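Local structure of putative membrane protein (Yersinia pestis CO92, 5TF3) at residues R77-A91 with Q113-E125. The protein is of unknown function, a small all-helical member of the DUF1198 family and putatively a membrane protein. Sequence-based numbering, arbitrary orientation. Where two conformers were deposited one is given.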
# COMPACT_ATOMS: atom_id res chain seq x y z
N ARG A 77 -4.32 9.14 -0.87
CA ARG A 77 -3.14 9.92 -1.22
C ARG A 77 -2.79 10.91 -0.11
O ARG A 77 -1.61 11.11 0.22
CB ARG A 77 -3.39 10.65 -2.55
CG ARG A 77 -2.25 11.57 -2.97
CD ARG A 77 -2.51 12.29 -4.32
NE ARG A 77 -1.34 13.10 -4.71
CZ ARG A 77 -1.17 14.37 -4.38
NH1 ARG A 77 -2.10 15.02 -3.69
NH2 ARG A 77 -0.07 15.00 -4.76
N ASN A 78 -3.80 11.55 0.47
CA ASN A 78 -3.54 12.49 1.55
C ASN A 78 -3.03 11.78 2.79
O ASN A 78 -2.28 12.37 3.57
CB ASN A 78 -4.81 13.30 1.88
CG ASN A 78 -5.15 14.31 0.80
OD1 ASN A 78 -4.29 14.70 0.01
ND2 ASN A 78 -6.41 14.76 0.78
N THR A 79 -3.42 10.51 2.98
CA THR A 79 -2.88 9.73 4.09
C THR A 79 -1.38 9.49 3.92
O THR A 79 -0.61 9.64 4.88
CB THR A 79 -3.67 8.41 4.22
OG1 THR A 79 -5.07 8.71 4.36
CG2 THR A 79 -3.27 7.61 5.46
N LEU A 80 -0.94 9.17 2.70
CA LEU A 80 0.50 9.09 2.45
C LEU A 80 1.17 10.42 2.74
O LEU A 80 2.20 10.47 3.43
CB LEU A 80 0.78 8.69 1.00
CG LEU A 80 0.42 7.29 0.54
CD1 LEU A 80 0.84 7.13 -0.94
CD2 LEU A 80 1.12 6.29 1.42
N ILE A 81 0.60 11.51 2.23
CA ILE A 81 1.23 12.81 2.38
C ILE A 81 1.32 13.19 3.85
O ILE A 81 2.35 13.70 4.31
CB ILE A 81 0.46 13.87 1.56
CG1 ILE A 81 0.69 13.65 0.05
CG2 ILE A 81 0.88 15.27 1.95
CD1 ILE A 81 -0.16 14.56 -0.83
N ARG A 82 0.26 12.93 4.62
CA ARG A 82 0.28 13.24 6.05
C ARG A 82 1.29 12.41 6.82
O ARG A 82 1.71 12.81 7.91
CB ARG A 82 -1.12 13.06 6.64
CG ARG A 82 -1.92 14.35 6.69
CD ARG A 82 -3.29 14.19 7.34
NE ARG A 82 -4.32 13.88 6.35
CZ ARG A 82 -4.84 12.67 6.17
NH1 ARG A 82 -4.46 11.66 6.92
NH2 ARG A 82 -5.75 12.48 5.24
N ALA A 83 1.70 11.26 6.29
CA ALA A 83 2.76 10.44 6.87
C ALA A 83 4.14 10.78 6.33
O ALA A 83 5.08 10.02 6.59
CB ALA A 83 2.48 8.95 6.62
N GLN A 84 4.27 11.86 5.55
CA GLN A 84 5.55 12.27 4.97
C GLN A 84 6.09 11.20 4.03
O GLN A 84 7.30 10.99 3.94
CB GLN A 84 6.60 12.58 6.05
CG GLN A 84 6.07 13.43 7.18
CD GLN A 84 5.75 14.83 6.73
OE1 GLN A 84 6.65 15.64 6.48
NE2 GLN A 84 4.46 15.13 6.63
N ILE A 85 5.19 10.51 3.35
CA ILE A 85 5.53 9.51 2.35
C ILE A 85 5.19 10.09 0.98
O ILE A 85 4.10 10.65 0.79
CB ILE A 85 4.76 8.20 2.61
CG1 ILE A 85 5.26 7.55 3.90
CG2 ILE A 85 4.92 7.24 1.45
CD1 ILE A 85 4.47 6.38 4.29
N SER A 86 6.12 9.97 0.04
CA SER A 86 5.89 10.52 -1.30
C SER A 86 4.60 9.94 -1.88
O SER A 86 4.41 8.72 -1.85
CB SER A 86 7.05 10.21 -2.23
OG SER A 86 6.69 10.54 -3.56
N PRO A 87 3.70 10.77 -2.41
CA PRO A 87 2.51 10.23 -3.07
C PRO A 87 2.78 9.67 -4.46
O PRO A 87 1.85 9.20 -5.12
CB PRO A 87 1.58 11.46 -3.14
CG PRO A 87 2.53 12.61 -3.28
CD PRO A 87 3.78 12.23 -2.50
N ILE A 88 4.02 9.72 -4.94
CA ILE A 88 4.32 9.16 -6.25
C ILE A 88 4.31 7.64 -6.16
O ILE A 88 4.94 7.05 -5.27
CB ILE A 88 5.67 9.68 -6.77
CG1 ILE A 88 5.61 11.19 -7.00
CG2 ILE A 88 6.05 8.98 -8.08
CD1 ILE A 88 6.92 11.76 -7.50
N LEU A 89 3.56 7.00 -7.05
CA LEU A 89 3.44 5.55 -7.06
C LEU A 89 4.34 4.99 -8.16
O LEU A 89 4.24 5.42 -9.32
CB LEU A 89 1.98 5.14 -7.27
CG LEU A 89 1.68 3.64 -7.17
CD1 LEU A 89 1.81 3.17 -5.74
CD2 LEU A 89 0.31 3.30 -7.75
N ALA A 90 5.23 4.09 -7.78
CA ALA A 90 6.27 3.61 -8.68
C ALA A 90 6.02 2.16 -9.07
O ALA A 90 5.23 1.45 -8.43
CB ALA A 90 7.66 3.76 -8.04
N ALA A 91 6.72 1.72 -10.12
CA ALA A 91 6.50 0.39 -10.68
C ALA A 91 6.79 -0.72 -9.68
O ALA A 91 6.19 -1.80 -9.75
CB ALA A 91 7.37 0.18 -11.92
N GLN A 113 -2.14 0.79 -15.85
CA GLN A 113 -2.85 2.00 -16.27
C GLN A 113 -3.38 2.77 -15.07
O GLN A 113 -3.46 4.00 -15.12
CB GLN A 113 -4.00 1.66 -17.23
CG GLN A 113 -3.55 1.05 -18.59
CD GLN A 113 -2.93 2.08 -19.49
OE1 GLN A 113 -2.76 3.23 -19.11
NE2 GLN A 113 -2.58 1.67 -20.71
N PHE A 114 -3.74 2.07 -13.99
CA PHE A 114 -4.14 2.79 -12.78
C PHE A 114 -3.00 3.65 -12.26
O PHE A 114 -3.19 4.83 -11.94
CB PHE A 114 -4.62 1.80 -11.71
CG PHE A 114 -4.77 2.43 -10.34
CD1 PHE A 114 -5.92 3.13 -10.00
CD2 PHE A 114 -3.75 2.34 -9.41
CE1 PHE A 114 -6.06 3.73 -8.74
CE2 PHE A 114 -3.88 2.94 -8.14
CZ PHE A 114 -5.04 3.63 -7.81
N ARG A 115 -1.79 3.08 -12.19
CA ARG A 115 -0.65 3.85 -11.70
C ARG A 115 -0.34 5.03 -12.62
O ARG A 115 -0.08 6.14 -12.15
CB ARG A 115 0.59 2.95 -11.57
CG ARG A 115 1.90 3.73 -11.41
CD ARG A 115 3.00 2.91 -10.73
NE ARG A 115 4.08 2.52 -11.64
CZ ARG A 115 5.02 3.34 -12.10
NH1 ARG A 115 5.96 2.88 -12.92
NH2 ARG A 115 5.04 4.62 -11.74
N ARG A 116 -0.38 4.80 -13.93
CA ARG A 116 -0.08 5.89 -14.86
C ARG A 116 -1.10 7.01 -14.75
O ARG A 116 -0.74 8.19 -14.69
CB ARG A 116 -0.02 5.35 -16.29
CG ARG A 116 0.60 6.36 -17.30
CD ARG A 116 0.65 5.76 -18.70
NE ARG A 116 -0.70 5.58 -19.19
CZ ARG A 116 -1.43 6.55 -19.75
NH1 ARG A 116 -0.92 7.77 -19.89
NH2 ARG A 116 -2.66 6.28 -20.16
N HIS A 117 -2.39 6.66 -14.73
CA HIS A 117 -3.41 7.70 -14.61
C HIS A 117 -3.39 8.35 -13.24
O HIS A 117 -3.67 9.55 -13.12
CB HIS A 117 -4.79 7.12 -14.92
CG HIS A 117 -5.04 6.89 -16.39
ND1 HIS A 117 -4.84 5.67 -17.00
CD2 HIS A 117 -5.45 7.74 -17.36
CE1 HIS A 117 -5.12 5.77 -18.28
NE2 HIS A 117 -5.49 7.01 -18.53
N TYR A 118 -3.05 7.60 -12.19
CA TYR A 118 -3.00 8.16 -10.85
C TYR A 118 -1.92 9.23 -10.76
O TYR A 118 -2.17 10.34 -10.26
CB TYR A 118 -2.75 7.06 -9.81
CG TYR A 118 -2.25 7.63 -8.51
CD1 TYR A 118 -3.10 8.36 -7.67
CD2 TYR A 118 -0.92 7.47 -8.12
CE1 TYR A 118 -2.65 8.92 -6.49
CE2 TYR A 118 -0.46 8.01 -6.93
CZ TYR A 118 -1.32 8.74 -6.13
OH TYR A 118 -0.87 9.29 -4.96
N ASN A 119 -0.72 8.93 -11.24
CA ASN A 119 0.35 9.92 -11.16
C ASN A 119 0.04 11.13 -12.03
O ASN A 119 0.26 12.28 -11.62
CB ASN A 119 1.69 9.28 -11.56
CG ASN A 119 2.23 8.36 -10.49
OD1 ASN A 119 2.19 8.67 -9.29
ND2 ASN A 119 2.72 7.19 -10.90
N LEU A 120 -0.50 10.90 -13.22
CA LEU A 120 -0.85 11.99 -14.12
C LEU A 120 -1.92 12.89 -13.52
O LEU A 120 -1.82 14.12 -13.59
CB LEU A 120 -1.31 11.41 -15.45
CG LEU A 120 -1.83 12.41 -16.48
CD1 LEU A 120 -0.69 13.33 -16.89
CD2 LEU A 120 -2.43 11.69 -17.68
N HIS A 121 -2.97 12.30 -12.94
CA HIS A 121 -4.13 13.06 -12.47
C HIS A 121 -3.83 13.80 -11.17
O HIS A 121 -4.28 14.94 -10.99
CB HIS A 121 -5.32 12.11 -12.28
CG HIS A 121 -6.62 12.80 -11.94
ND1 HIS A 121 -7.48 13.28 -12.90
CD2 HIS A 121 -7.20 13.06 -10.74
CE1 HIS A 121 -8.54 13.82 -12.31
NE2 HIS A 121 -8.40 13.69 -11.00
N PHE A 122 -3.08 13.18 -10.26
CA PHE A 122 -2.95 13.70 -8.91
C PHE A 122 -1.60 14.30 -8.57
O PHE A 122 -1.52 15.05 -7.60
CB PHE A 122 -3.23 12.60 -7.88
CG PHE A 122 -4.67 12.23 -7.75
CD1 PHE A 122 -5.49 12.91 -6.87
CD2 PHE A 122 -5.18 11.17 -8.49
CE1 PHE A 122 -6.82 12.56 -6.74
CE2 PHE A 122 -6.51 10.81 -8.38
CZ PHE A 122 -7.33 11.50 -7.49
N ASN A 123 -0.53 13.96 -9.27
CA ASN A 123 0.74 14.48 -8.78
C ASN A 123 1.22 15.57 -9.73
O ASN A 123 1.64 15.26 -10.85
CB ASN A 123 1.77 13.37 -8.64
CG ASN A 123 1.41 12.39 -7.53
OD1 ASN A 123 1.07 12.80 -6.42
ND2 ASN A 123 1.44 11.10 -7.83
N PRO A 124 1.14 16.84 -9.34
CA PRO A 124 1.29 17.94 -10.31
C PRO A 124 2.68 17.95 -10.93
O PRO A 124 3.68 17.64 -10.28
CB PRO A 124 1.03 19.20 -9.47
CG PRO A 124 1.22 18.77 -8.04
CD PRO A 124 0.85 17.33 -7.98
N GLU A 125 2.73 18.31 -12.22
CA GLU A 125 3.88 18.10 -13.08
C GLU A 125 5.15 18.86 -12.67
O GLU A 125 6.25 18.31 -12.85
CB GLU A 125 3.51 18.43 -14.54
CG GLU A 125 2.52 19.57 -14.72
CD GLU A 125 1.29 19.15 -15.50
OE1 GLU A 125 0.22 18.94 -14.88
OE2 GLU A 125 1.38 19.03 -16.75
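Asn119 meets the backbone of Leu89 with both ends of its amide, fixing the connection between helices 70-82 and 91-100 of this all-helical fold against one side of helix 108-122. The Leu89 N-H points almost straight (175°) at a lone pair of Asn119 OD1, 3.1 Å away, while Asn119 ND2 gives a hydrogen to Leu89 O at 2.8 Å, so the extended loop is held much as by a neighbouring strand. In one of the two conformers of Arg115, its NH2 adds a second bond to Leu89 O at 2.7 Å, in the plane of the carbonyl but tilted from that of the guanidinium. Bent at chi3 (109°), this conformer lays one guanidinium face over the Ala90-Ala91 peptide. Two residues before Leu89, Tyr118 OH donates to Pro87 O over 2.7 Å, in the plane of its own ring and on a carbonyl lone pair; Asn123 ND2 adds a weak bond to that oxygen.

Helix 70-82 contributes Arg77, whose chain runs out fully extended past the Tyr118 hydroxyl, with CD 3.6 Å from Phe122 CB. Its guanidinium lies between Ile81 CD1 on one face and Phe122 O on the other, and NH2 is also bonded to His131 O at the chain terminus. The apolar part centres on Leu89: its CB rests against Tyr118 CE2 at 3.8 Å, and CD2 reaches the aliphatic part of Arg115 and, more loosely, Phe114. Tyr118 also meets Phe59, and Phe114 meets Phe64, both on helix 48-65. Just past helix 108-122, Asn123 OD1 takes hydrogens from both NE and NH2 of Arg77, each 3.0 Å from it.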